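Local coordinates for aminopeptidase-like protein (Chaetomium thermophilum, PDB 5JM6) that probably acts as a zinc-dependent aminopeptidase of the M18 family, built as a dodecamer and linked to the Cvt pathway of selective autophagy, at residues Val180-Pro185 with Lys189-Leu194; Gly251-Thr256 with Ile277-Leu282; Thr63-Val68 with Val72-Gln77. All blocks are in the same frame, centred on the assembly; numbering follows the deposited sequence.

Contact 1: Val180-Pro185 with Lys189-Leu194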
ATOM      1  N   VAL A 180     -50.975  18.217  -0.660  1.00 33.08           N
ATOM      2  CA  VAL A 180     -51.178  18.704   0.695  1.00 35.27           C
ATOM      3  C   VAL A 180     -52.415  18.048   1.288  1.00 37.99           C
ATOM      4  O   VAL A 180     -53.440  17.925   0.618  1.00 37.91           O
ATOM      5  CB  VAL A 180     -51.343  20.236   0.729  1.00 33.62           C
ATOM      6  CG1 VAL A 180     -51.349  20.739   2.163  1.00 29.04           C
ATOM      7  CG2 VAL A 180     -50.241  20.910  -0.072  1.00 34.85           C
ATOM      8  N   ILE A 181     -52.320  17.623   2.543  1.00 34.86           N
ATOM      9  CA  ILE A 181     -53.480  17.065   3.213  1.00 36.09           C
ATOM     10  C   ILE A 181     -54.167  18.197   3.965  1.00 38.47           C
ATOM     11  O   ILE A 181     -53.684  18.661   4.997  1.00 36.69           O
ATOM     12  CB  ILE A 181     -53.087  15.928   4.169  1.00 36.16           C
ATOM     13  CG1 ILE A 181     -52.143  14.952   3.464  1.00 38.75           C
ATOM     14  CG2 ILE A 181     -54.316  15.204   4.672  1.00 33.80           C
ATOM     15  CD1 ILE A 181     -52.753  14.278   2.252  1.00 38.25           C
ATOM     16  N   VAL A 182     -55.315  18.613   3.444  1.00 40.10           N
ATOM     17  CA  VAL A 182     -55.993  19.810   3.920  1.00 43.48           C
ATOM     18  C   VAL A 182     -57.245  19.438   4.698  1.00 45.80           C
ATOM     19  O   VAL A 182     -57.914  18.450   4.389  1.00 45.67           O
ATOM     20  CB  VAL A 182     -56.350  20.756   2.734  1.00 46.63           C
ATOM     21  CG1 VAL A 182     -57.568  21.630   3.038  1.00 46.13           C
ATOM     22  CG2 VAL A 182     -55.150  21.617   2.360  1.00 42.42           C
ATOM     23  N   LYS A 183     -57.547  20.230   5.719  1.00 49.71           N
ATOM     24  CA  LYS A 183     -58.782  20.076   6.457  1.00 52.08           C
ATOM     25  C   LYS A 183     -59.778  21.108   5.951  1.00 46.89           C
ATOM     26  O   LYS A 183     -59.631  22.299   6.218  1.00 45.17           O
ATOM     27  CB  LYS A 183     -58.536  20.256   7.952  1.00 53.19           C
ATOM     28  CG  LYS A 183     -59.713  19.873   8.807  1.00 56.94           C
ATOM     29  CD  LYS A 183     -60.042  18.417   8.550  1.00 59.03           C
ATOM     30  CE  LYS A 183     -60.405  17.683   9.826  1.00 63.26           C
ATOM     31  NZ  LYS A 183     -60.952  16.327   9.536  1.00 64.73           N
ATOM     32  N   ASP A 184     -60.791  20.647   5.224  1.00 59.51           N
ATOM     33  CA  ASP A 184     -61.789  21.539   4.640  1.00 65.17           C
ATOM     34  C   ASP A 184     -62.595  22.173   5.764  1.00 66.17           C
ATOM     35  O   ASP A 184     -63.262  21.469   6.519  1.00 60.47           O
ATOM     36  CB  ASP A 184     -62.696  20.764   3.673  1.00 59.58           C
ATOM     37  CG  ASP A 184     -63.649  21.663   2.887  1.00 66.13           C
ATOM     38  OD1 ASP A 184     -63.877  22.827   3.277  1.00 61.71           O
ATOM     39  OD2 ASP A 184     -64.187  21.187   1.866  1.00 74.19           O
ATOM     40  N   PRO A 185     -62.532  23.508   5.887  1.00 66.23           N
ATOM     41  CA  PRO A 185     -63.224  24.132   7.021  1.00 60.35           C
ATOM     42  C   PRO A 185     -64.741  23.980   6.911  1.00 68.34           C
ATOM     43  O   PRO A 185     -65.407  23.785   7.929  1.00 64.41           O
ATOM     44  CB  PRO A 185     -62.791  25.600   6.942  1.00 65.48           C
ATOM     45  CG  PRO A 185     -62.346  25.811   5.537  1.00 69.40           C
ATOM     46  CD  PRO A 185     -61.868  24.492   5.012  1.00 64.49           C
ATOM     47  N   LYS A 189     -64.132  17.321   6.603  1.00 59.37           N
ATOM     48  CA  LYS A 189     -63.553  16.079   6.090  1.00 54.65           C
ATOM     49  C   LYS A 189     -62.113  16.304   5.641  1.00 55.12           C
ATOM     50  O   LYS A 189     -61.750  17.394   5.197  1.00 51.58           O
ATOM     51  CB  LYS A 189     -64.373  15.515   4.922  1.00 51.72           C
ATOM     52  CG  LYS A 189     -65.793  15.047   5.260  1.00 60.91           C
ATOM     53  CD  LYS A 189     -65.843  13.949   6.322  1.00 58.92           C
ATOM     54  CE  LYS A 189     -67.291  13.556   6.633  1.00 57.32           C
ATOM     55  NZ  LYS A 189     -67.599  12.113   6.394  1.00 64.30           N
ATOM     56  N   THR A 190     -61.290  15.274   5.789  1.00 53.37           N
ATOM     57  CA  THR A 190     -59.912  15.326   5.328  1.00 50.51           C
ATOM     58  C   THR A 190     -59.848  15.120   3.813  1.00 49.38           C
ATOM     59  O   THR A 190     -60.532  14.254   3.263  1.00 46.65           O
ATOM     60  CB  THR A 190     -59.061  14.275   6.055  1.00 49.15           C
ATOM     61  OG1 THR A 190     -59.279  14.392   7.467  1.00 47.18           O
ATOM     62  CG2 THR A 190     -57.592  14.482   5.762  1.00 47.42           C
ATOM     63  N   THR A 191     -59.042  15.943   3.145  1.00 47.52           N
ATOM     64  CA  THR A 191     -58.947  15.939   1.689  1.00 42.50           C
ATOM     65  C   THR A 191     -57.498  16.050   1.227  1.00 45.58           C
ATOM     66  O   THR A 191     -56.583  16.172   2.043  1.00 46.01           O
ATOM     67  CB  THR A 191     -59.751  17.100   1.067  1.00 44.11           C
ATOM     68  OG1 THR A 191     -59.254  18.346   1.573  1.00 50.81           O
ATOM     69  CG2 THR A 191     -61.234  16.976   1.395  1.00 45.75           C
ATOM     70  N   VAL A 192     -57.298  16.016  -0.087  1.00 41.46           N
ATOM     71  CA  VAL A 192     -55.968  16.124  -0.680  1.00 35.86           C
ATOM     72  C   VAL A 192     -55.987  17.136  -1.822  1.00 37.96           C
ATOM     73  O   VAL A 192     -56.872  17.097  -2.674  1.00 46.37           O
ATOM     74  CB  VAL A 192     -55.468  14.763  -1.214  1.00 29.14           C
ATOM     75  CG1 VAL A 192     -54.059  14.892  -1.766  1.00 38.77           C
ATOM     76  CG2 VAL A 192     -55.519  13.705  -0.124  1.00 31.26           C
ATOM     77  N   LYS A 193     -55.017  18.047  -1.833  1.00 34.65           N
ATOM     78  CA  LYS A 193     -54.930  19.051  -2.890  1.00 36.70           C
ATOM     79  C   LYS A 193     -53.528  19.084  -3.494  1.00 42.92           C
ATOM     80  O   LYS A 193     -52.545  18.793  -2.814  1.00 43.28           O
ATOM     81  CB  LYS A 193     -55.305  20.438  -2.355  1.00 42.84           C
ATOM     82  CG  LYS A 193     -56.468  20.447  -1.365  1.00 48.61           C
ATOM     83  CD  LYS A 193     -57.798  20.091  -2.018  1.00 52.62           C
ATOM     84  CE  LYS A 193     -58.399  21.275  -2.756  1.00 58.12           C
ATOM     85  NZ  LYS A 193     -58.373  22.510  -1.925  1.00 57.76           N
ATOM     86  N   LEU A 194     -53.444  19.442  -4.773  1.00 42.95           N
ATOM     87  CA  LEU A 194     -52.163  19.540  -5.467  1.00 37.56           C
ATOM     88  C   LEU A 194     -51.627  20.964  -5.409  1.00 39.27           C
ATOM     89  O   LEU A 194     -52.393  21.928  -5.423  1.00 43.24           O
ATOM     90  CB  LEU A 194     -52.287  19.098  -6.927  1.00 40.61           C
ATOM     91  CG  LEU A 194     -52.687  17.661  -7.268  1.00 41.17           C
ATOM     92  CD1 LEU A 194     -52.545  17.436  -8.769  1.00 38.88           C
ATOM     93  CD2 LEU A 194     -51.870  16.641  -6.487  1.00 35.79           C
TER

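Contact 2: Gly251-Thr256 with Ile277-Leu282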
ATOM      1  N   GLY A 251     -47.321  22.832  18.507  1.00 59.76           N
ATOM      2  CA  GLY A 251     -47.226  21.407  18.250  1.00 62.37           C
ATOM      3  C   GLY A 251     -47.762  20.942  16.906  1.00 63.19           C
ATOM      4  O   GLY A 251     -47.792  19.741  16.637  1.00 58.88           O
ATOM      5  N   SER A 252     -48.178  21.878  16.056  1.00 58.61           N
ATOM      6  CA  SER A 252     -48.832  21.521  14.798  1.00 46.32           C
ATOM      7  C   SER A 252     -47.844  21.097  13.715  1.00 50.65           C
ATOM      8  O   SER A 252     -46.630  21.177  13.900  1.00 52.49           O
ATOM      9  CB  SER A 252     -49.671  22.695  14.291  1.00 56.68           C
ATOM     10  OG  SER A 252     -48.852  23.811  13.989  1.00 53.79           O
ATOM     11  N   PHE A 253     -48.375  20.671  12.572  1.00 48.64           N
ATOM     12  CA  PHE A 253     -47.533  20.277  11.449  1.00 43.54           C
ATOM     13  C   PHE A 253     -46.814  21.487  10.869  1.00 42.99           C
ATOM     14  O   PHE A 253     -45.639  21.401  10.512  1.00 41.17           O
ATOM     15  CB  PHE A 253     -48.354  19.585  10.356  1.00 35.69           C
ATOM     16  CG  PHE A 253     -47.563  19.266   9.112  1.00 39.59           C
ATOM     17  CD1 PHE A 253     -46.851  18.082   9.012  1.00 35.68           C
ATOM     18  CD2 PHE A 253     -47.535  20.151   8.044  1.00 40.17           C
ATOM     19  CE1 PHE A 253     -46.122  17.788   7.874  1.00 37.11           C
ATOM     20  CE2 PHE A 253     -46.807  19.863   6.903  1.00 38.07           C
ATOM     21  CZ  PHE A 253     -46.101  18.679   6.817  1.00 39.51           C
ATOM     22  N   ALA A 254     -47.522  22.608  10.773  1.00 46.90           N
ATOM     23  CA  ALA A 254     -46.956  23.819  10.188  1.00 41.03           C
ATOM     24  C   ALA A 254     -45.667  24.234  10.893  1.00 43.75           C
ATOM     25  O   ALA A 254     -44.741  24.738  10.261  1.00 47.27           O
ATOM     26  CB  ALA A 254     -47.970  24.952  10.226  1.00 37.91           C
ATOM     27  N   SER A 255     -45.600  23.998  12.200  1.00 40.07           N
ATOM     28  CA  SER A 255     -44.426  24.386  12.973  1.00 40.01           C
ATOM     29  C   SER A 255     -43.173  23.583  12.609  1.00 42.51           C
ATOM     30  O   SER A 255     -42.060  24.010  12.907  1.00 42.06           O
ATOM     31  CB  SER A 255     -44.708  24.249  14.470  1.00 42.30           C
ATOM     32  OG  SER A 255     -44.903  22.893  14.828  1.00 48.98           O
ATOM     33  N   THR A 256     -43.343  22.428  11.968  1.00 41.92           N
ATOM     34  CA  THR A 256     -42.192  21.600  11.599  1.00 42.02           C
ATOM     35  C   THR A 256     -41.555  22.034  10.281  1.00 44.31           C
ATOM     36  O   THR A 256     -40.529  21.491   9.873  1.00 38.60           O
ATOM     37  CB  THR A 256     -42.568  20.107  11.479  1.00 46.05           C
ATOM     38  OG1 THR A 256     -43.639  19.949  10.539  1.00 46.27           O
ATOM     39  CG2 THR A 256     -42.989  19.547  12.826  1.00 38.45           C
ATOM     40  N   ILE A 277     -53.526  22.661   7.605  1.00 39.45           N
ATOM     41  CA  ILE A 277     -52.665  21.697   6.932  1.00 35.18           C
ATOM     42  C   ILE A 277     -52.241  20.616   7.919  1.00 34.37           C
ATOM     43  O   ILE A 277     -51.533  20.888   8.889  1.00 35.60           O
ATOM     44  CB  ILE A 277     -51.427  22.372   6.314  1.00 32.98           C
ATOM     45  CG1 ILE A 277     -51.864  23.429   5.297  1.00 27.60           C
ATOM     46  CG2 ILE A 277     -50.532  21.337   5.652  1.00 28.55           C
ATOM     47  CD1 ILE A 277     -50.722  24.112   4.589  1.00 36.93           C
ATOM     48  N   LEU A 278     -52.716  19.396   7.684  1.00 33.13           N
ATOM     49  CA  LEU A 278     -52.411  18.263   8.550  1.00 32.01           C
ATOM     50  C   LEU A 278     -51.051  17.656   8.212  1.00 38.72           C
ATOM     51  O   LEU A 278     -50.356  17.132   9.085  1.00 39.65           O
ATOM     52  CB  LEU A 278     -53.510  17.201   8.441  1.00 34.42           C
ATOM     53  CG  LEU A 278     -54.960  17.691   8.552  1.00 35.45           C
ATOM     54  CD1 LEU A 278     -55.940  16.546   8.351  1.00 40.05           C
ATOM     55  CD2 LEU A 278     -55.217  18.383   9.883  1.00 34.78           C
ATOM     56  N   ASN A 279     -50.683  17.751   6.938  1.00 41.22           N
ATOM     57  CA  ASN A 279     -49.446  17.186   6.414  1.00 36.89           C
ATOM     58  C   ASN A 279     -49.329  17.560   4.946  1.00 38.58           C
ATOM     59  O   ASN A 279     -50.279  18.076   4.357  1.00 37.18           O
ATOM     60  CB  ASN A 279     -49.419  15.662   6.571  1.00 33.03           C
ATOM     61  CG  ASN A 279     -48.054  15.140   6.977  1.00 39.65           C
ATOM     62  OD1 ASN A 279     -47.107  15.161   6.191  1.00 43.28           O
ATOM     63  ND2 ASN A 279     -47.950  14.658   8.210  1.00 38.39           N
ATOM     64  N   TRP A 280     -48.166  17.321   4.357  1.00 38.57           N
ATOM     65  CA  TRP A 280     -48.047  17.410   2.912  1.00 36.11           C
ATOM     66  C   TRP A 280     -46.957  16.480   2.409  1.00 31.67           C
ATOM     67  O   TRP A 280     -46.088  16.051   3.168  1.00 31.07           O
ATOM     68  CB  TRP A 280     -47.780  18.851   2.447  1.00 31.88           C
ATOM     69  CG  TRP A 280     -46.530  19.518   2.973  1.00 36.77           C
ATOM     70  CD1 TRP A 280     -45.302  18.948   3.159  1.00 32.50           C
ATOM     71  CD2 TRP A 280     -46.374  20.908   3.285  1.00 35.44           C
ATOM     72  NE1 TRP A 280     -44.408  19.886   3.613  1.00 28.42           N
ATOM     73  CE2 TRP A 280     -45.040  21.098   3.694  1.00 34.97           C
ATOM     74  CE3 TRP A 280     -47.240  22.006   3.273  1.00 32.77           C
ATOM     75  CZ2 TRP A 280     -44.551  22.342   4.085  1.00 32.36           C
ATOM     76  CZ3 TRP A 280     -46.750  23.239   3.668  1.00 34.42           C
ATOM     77  CH2 TRP A 280     -45.420  23.395   4.068  1.00 32.34           C
ATOM     78  N   GLU A 281     -47.038  16.136   1.132  1.00 33.95           N
ATOM     79  CA  GLU A 281     -45.989  15.370   0.494  1.00 33.11           C
ATOM     80  C   GLU A 281     -45.391  16.223  -0.611  1.00 31.09           C
ATOM     81  O   GLU A 281     -45.988  16.374  -1.675  1.00 32.02           O
ATOM     82  CB  GLU A 281     -46.553  14.060  -0.053  1.00 32.05           C
ATOM     83  CG  GLU A 281     -45.754  12.829   0.314  1.00 30.22           C
ATOM     84  CD  GLU A 281     -46.522  11.549   0.057  1.00 41.67           C
ATOM     85  OE1 GLU A 281     -45.956  10.632  -0.573  1.00 46.17           O
ATOM     86  OE2 GLU A 281     -47.690  11.458   0.490  1.00 44.43           O
ATOM     87  N   LEU A 282     -44.199  16.753  -0.370  1.00 29.30           N
ATOM     88  CA  LEU A 282     -43.589  17.689  -1.303  1.00 32.85           C
ATOM     89  C   LEU A 282     -42.193  17.228  -1.676  1.00 32.52           C
ATOM     90  O   LEU A 282     -41.479  16.644  -0.859  1.00 36.43           O
ATOM     91  CB  LEU A 282     -43.541  19.101  -0.709  1.00 34.90           C
ATOM     92  CG  LEU A 282     -44.877  19.739  -0.316  1.00 28.12           C
ATOM     93  CD1 LEU A 282     -44.653  21.087   0.345  1.00 24.88           C
ATOM     94  CD2 LEU A 282     -45.773  19.891  -1.529  1.00 28.07           C
TER

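Contact 3: Thr63-Val68 with Val72-Gln77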
ATOM      1  N   THR A  63     -43.326  19.332 -18.684  1.00 30.38           N
ATOM      2  CA  THR A  63     -43.125  20.633 -18.065  1.00 32.02           C
ATOM      3  C   THR A  63     -44.071  20.883 -16.886  1.00 31.61           C
ATOM      4  O   THR A  63     -43.646  21.342 -15.827  1.00 31.06           O
ATOM      5  CB  THR A  63     -43.296  21.758 -19.108  1.00 34.84           C
ATOM      6  OG1 THR A  63     -42.216  21.702 -20.049  1.00 38.41           O
ATOM      7  CG2 THR A  63     -43.307  23.124 -18.439  1.00 33.28           C
ATOM      8  N   HIS A  64     -45.353  20.595 -17.077  1.00 30.52           N
ATOM      9  CA  HIS A  64     -46.374  20.978 -16.102  1.00 36.48           C
ATOM     10  C   HIS A  64     -46.859  19.888 -15.136  1.00 38.90           C
ATOM     11  O   HIS A  64     -47.827  20.099 -14.405  1.00 36.82           O
ATOM     12  CB  HIS A  64     -47.544  21.601 -16.854  1.00 27.13           C
ATOM     13  CG  HIS A  64     -47.162  22.855 -17.575  1.00 30.22           C
ATOM     14  ND1 HIS A  64     -47.007  22.912 -18.943  1.00 29.60           N
ATOM     15  CD2 HIS A  64     -46.838  24.083 -17.108  1.00 34.15           C
ATOM     16  CE1 HIS A  64     -46.637  24.132 -19.291  1.00 28.96           C
ATOM     17  NE2 HIS A  64     -46.526  24.862 -18.196  1.00 32.97           N
ATOM     18  N   ASN A  65     -46.221  18.721 -15.156  1.00 34.38           N
ATOM     19  CA  ASN A  65     -46.596  17.642 -14.243  1.00 33.91           C
ATOM     20  C   ASN A  65     -45.379  17.008 -13.569  1.00 32.97           C
ATOM     21  O   ASN A  65     -45.006  15.878 -13.881  1.00 33.59           O
ATOM     22  CB  ASN A  65     -47.402  16.585 -14.995  1.00 32.81           C
ATOM     23  CG  ASN A  65     -48.555  17.188 -15.772  1.00 33.85           C
ATOM     24  OD1 ASN A  65     -49.618  17.461 -15.215  1.00 35.40           O
ATOM     25  ND2 ASN A  65     -48.343  17.418 -17.063  1.00 30.97           N
ATOM     26  N   PRO A  66     -44.754  17.748 -12.642  1.00 34.76           N
ATOM     27  CA  PRO A  66     -43.451  17.408 -12.059  1.00 32.55           C
ATOM     28  C   PRO A  66     -43.455  16.251 -11.059  1.00 34.13           C
ATOM     29  O   PRO A  66     -42.393  15.688 -10.795  1.00 34.45           O
ATOM     30  CB  PRO A  66     -43.032  18.710 -11.361  1.00 38.01           C
ATOM     31  CG  PRO A  66     -44.192  19.686 -11.538  1.00 38.54           C
ATOM     32  CD  PRO A  66     -45.375  18.874 -11.930  1.00 34.10           C
ATOM     33  N   THR A  67     -44.607  15.923 -10.488  1.00 29.91           N
ATOM     34  CA  THR A  67     -44.661  14.882  -9.468  1.00 30.13           C
ATOM     35  C   THR A  67     -45.597  13.763  -9.890  1.00 32.76           C
ATOM     36  O   THR A  67     -46.419  13.936 -10.789  1.00 37.30           O
ATOM     37  CB  THR A  67     -45.116  15.438  -8.102  1.00 35.02           C
ATOM     38  OG1 THR A  67     -46.528  15.683  -8.122  1.00 35.00           O
ATOM     39  CG2 THR A  67     -44.377  16.729  -7.776  1.00 34.01           C
ATOM     40  N   VAL A  68     -45.459  12.612  -9.244  1.00 35.28           N
ATOM     41  CA  VAL A  68     -46.268  11.455  -9.586  1.00 32.35           C
ATOM     42  C   VAL A  68     -47.757  11.761  -9.379  1.00 35.49           C
ATOM     43  O   VAL A  68     -48.609  11.234 -10.093  1.00 34.42           O
ATOM     44  CB  VAL A  68     -45.828  10.209  -8.769  1.00 26.23           C
ATOM     45  CG1 VAL A  68     -46.183  10.354  -7.295  1.00 31.71           C
ATOM     46  CG2 VAL A  68     -46.427   8.943  -9.349  1.00 29.45           C
ATOM     47  N   VAL A  72     -50.956  11.360 -12.363  1.00 30.21           N
ATOM     48  CA  VAL A  72     -52.235  10.667 -12.260  1.00 33.89           C
ATOM     49  C   VAL A  72     -53.388  11.645 -12.481  1.00 34.02           C
ATOM     50  O   VAL A  72     -54.374  11.311 -13.135  1.00 33.13           O
ATOM     51  CB  VAL A  72     -52.385   9.953 -10.903  1.00 33.00           C
ATOM     52  CG1 VAL A  72     -53.844   9.623 -10.614  1.00 27.14           C
ATOM     53  CG2 VAL A  72     -51.546   8.688 -10.890  1.00 27.60           C
ATOM     54  N   ASP A  73     -53.247  12.861 -11.963  1.00 32.34           N
ATOM     55  CA  ASP A  73     -54.267  13.883 -12.162  1.00 33.53           C
ATOM     56  C   ASP A  73     -54.386  14.259 -13.639  1.00 34.98           C
ATOM     57  O   ASP A  73     -55.478  14.529 -14.133  1.00 35.63           O
ATOM     58  CB  ASP A  73     -53.958  15.123 -11.321  1.00 39.83           C
ATOM     59  CG  ASP A  73     -55.047  16.171 -11.410  1.00 42.97           C
ATOM     60  OD1 ASP A  73     -56.161  15.911 -10.908  1.00 48.78           O
ATOM     61  OD2 ASP A  73     -54.791  17.253 -11.978  1.00 47.78           O
ATOM     62  N   TYR A  74     -53.253  14.264 -14.337  1.00 36.64           N
ATOM     63  CA  TYR A  74     -53.213  14.546 -15.770  1.00 28.53           C
ATOM     64  C   TYR A  74     -53.934  13.458 -16.556  1.00 32.17           C
ATOM     65  O   TYR A  74     -54.757  13.744 -17.425  1.00 35.62           O
ATOM     66  CB  TYR A  74     -51.758  14.678 -16.236  1.00 31.66           C
ATOM     67  CG  TYR A  74     -51.530  14.710 -17.739  1.00 32.94           C
ATOM     68  CD1 TYR A  74     -51.417  13.533 -18.473  1.00 32.15           C
ATOM     69  CD2 TYR A  74     -51.384  15.915 -18.414  1.00 28.06           C
ATOM     70  CE1 TYR A  74     -51.196  13.557 -19.839  1.00 30.72           C
ATOM     71  CE2 TYR A  74     -51.159  15.948 -19.780  1.00 34.37           C
ATOM     72  CZ  TYR A  74     -51.065  14.767 -20.487  1.00 35.33           C
ATOM     73  OH  TYR A  74     -50.840  14.796 -21.847  1.00 32.20           O
ATOM     74  N   CYS A  75     -53.606  12.208 -16.250  1.00 35.00           N
ATOM     75  CA  CYS A  75     -54.227  11.072 -16.914  1.00 35.94           C
ATOM     76  C   CYS A  75     -55.713  11.009 -16.599  1.00 38.69           C
ATOM     77  O   CYS A  75     -56.528  10.684 -17.461  1.00 35.74           O
ATOM     78  CB  CYS A  75     -53.547   9.770 -16.494  1.00 36.76           C
ATOM     79  SG  CYS A  75     -51.794   9.689 -16.910  1.00 37.55           S
ATOM     80  N   LYS A  76     -56.057  11.331 -15.360  1.00 40.73           N
ATOM     81  CA  LYS A  76     -57.435  11.225 -14.910  1.00 37.36           C
ATOM     82  C   LYS A  76     -58.322  12.244 -15.630  1.00 34.12           C
ATOM     83  O   LYS A  76     -59.459  11.937 -15.983  1.00 33.57           O
ATOM     84  CB  LYS A  76     -57.512  11.405 -13.391  1.00 30.46           C
ATOM     85  CG  LYS A  76     -58.894  11.198 -12.814  1.00 40.81           C
ATOM     86  CD  LYS A  76     -58.902  11.296 -11.297  1.00 42.36           C
ATOM     87  CE  LYS A  76     -60.333  11.220 -10.783  1.00 46.94           C
ATOM     88  NZ  LYS A  76     -60.450  11.373  -9.308  1.00 54.08           N
ATOM     89  N   GLN A  77     -57.794  13.440 -15.875  1.00 34.44           N
ATOM     90  CA  GLN A  77     -58.565  14.467 -16.574  1.00 36.08           C
ATOM     91  C   GLN A  77     -58.727  14.159 -18.060  1.00 37.88           C
ATOM     92  O   GLN A  77     -59.746  14.500 -18.655  1.00 41.35           O
ATOM     93  CB  GLN A  77     -57.924  15.846 -16.408  1.00 41.97           C
ATOM     94  CG  GLN A  77     -57.873  16.363 -14.981  1.00 48.78           C
ATOM     95  CD  GLN A  77     -57.294  17.764 -14.899  1.00 55.20           C
ATOM     96  OE1 GLN A  77     -57.052  18.407 -15.921  1.00 58.96           O
ATOM     97  NE2 GLN A  77     -57.069  18.243 -13.681  1.00 58.43           N
TER

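Contact 1: Val180-Pro185 with Lys189-Leu194
Thr191 holds OG1 between its backbone N and carbonyl carbon (chi1 59°), and this rotation sets the hydroxyl against Val182 O. The carbonyl of Val182 takes two bonds from one residue. Thr191 N comes nearly head-on to Val182 O, at 3.0 Å. Thr191 OG1 lies 3.1 Å from Val182 O, above the carbonyl plane. Ile181 turns CG2 anti to its own N, which brings CG2 to 3.5 Å from Thr190 CG2. Its CG1 branch runs alongside Val192, with Ile181 CD1 3.7 Å from Val192 CG2. The two strands form an antiparallel beta hairpin at the edge of the chain's six-stranded antiparallel sheet, strand 190-196 being outermost. Val180 pairs with Lys193 and Val182 with Thr191 as hydrogen-bonded pairs. Val180 N reaches Lys193 O at 2.7 Å, and Lys193 N returns a bond to Val180 O. Ile181 with Val192 and Lys183 with Thr190 are the non-hydrogen-bonded pairs. The Lys193 side chain crosses that of Val182, with Lys193 CG 4.1 Å from Val182 CB. Lys183 NZ bonds mainly to Gly188 O and weakly to Thr190 OG1. Thr190 makes backbone bonds to the second subunit, whose Trp517 packs on Ile181 and whose Leu515 O bonds Lys189 NZ.

Contact 2: Gly251-Thr256 with Ile277-Leu282
Phe253 stands on a loop and lays its side chain across the start of strand 277-286, in the six-stranded antiparallel sheet. Phe253 CB sits over the backbone, 3.4 Å from Leu278 O and a little farther from Ile277 O. CG is anti to the backbone N (chi1 175°), which sends the ring along the strand toward Trp280. CG and CD1 still lie near Leu278 O. On the other side of the ring, Phe253 CD2 meets Ile277 CG2 at 4.0 Å. Beneath the ring, Asn279 CA lies 3.5 Å from the Phe253 centroid, only 5° off the normal, a CH-pi contact over the centre of the face. Thr256 OG1 is over the opposite face, toward the rim. Farther out, CE1 touches the Asn279 amide. CE2 and CZ then drive into the face of Trp280 in a T-shaped stack with planes at 85°. Leu282 CD1 backs the other face of that indole. Leu261, Val262 and Ile265 of helix 259-268 also touch the indole. The contact thus joins the loop before this helix to the sheet. At the far end of the ring, Phe253 CZ is 3.5 Å from Trp280 N.

Contact 3: Thr63-Val68 with Val72-Gln77
The chain leaves helix 55-64, turns through Asn65 and Pro66, and enters helix 68-81, whose first turn carries the backbone bond from Val72 N to Val68 O at 3.3 Å. This i to i+4 bond has an N-H...O angle of 163°. Beside it, Val72 CG2 is 4.0 Å from Val68 O. The side-chain contact is between Asn65 and Tyr74. Tyr74 has CG anti to its backbone N (chi1 169°), which carries the ring past the Asn65 amide rather than at it, and CB and the CD2 side do the touching. Asn65 ND2 is 3.7 Å from Tyr74 CD2, and Asn65 OD1 is 3.7 Å from Tyr74 CB. The amide and ring planes are 69° apart, and ND2 approaches the ring obliquely. The two side chains cross at about a right angle. Asn65 ND2 bonds to Phe61 O in the preceding helix, which fixes the amide, and Tyr74 OH bonds to Trp312 NE1 and Lys78 NZ. An alanine in place of Asn65 would probably leave Phe61 O without this amide partner and open a gap beside Tyr74 CB and CD2. Val68 and Val72 both pack on Ile134, next in the chain to the zinc ligand His133, and the side chain of Val68 is about 12 Å from a bound zinc ion. These are two consecutive helices joined by a short turn, the second N-capped by Thr67, near the metal site of the M18 peptidase fold.

In the fold
Along the chain, contact 3 comes first, then contact 1, then contact 2, each closing before the next opens. Contacts 1 and 2 have centres 12 Å apart and share the six-stranded antiparallel sheet, where strands 174-183 and 277-286 are neighbours. Ile181 N to Asn279 O and Ile181 O to Leu278 N are probable hydrogen bonds between them. The centre of contact 3 is 18 Å from that of contact 1, which it meets where Leu194 packs on Asp73. Contacts 2 and 3 have centres 23 Å apart and nearest atoms about 6 Å apart. Contacts 1 and 2 thus belong to the sheet that meets the second subunit, away from the annotated sites, while contact 3 lies nearer the zinc-binding residues.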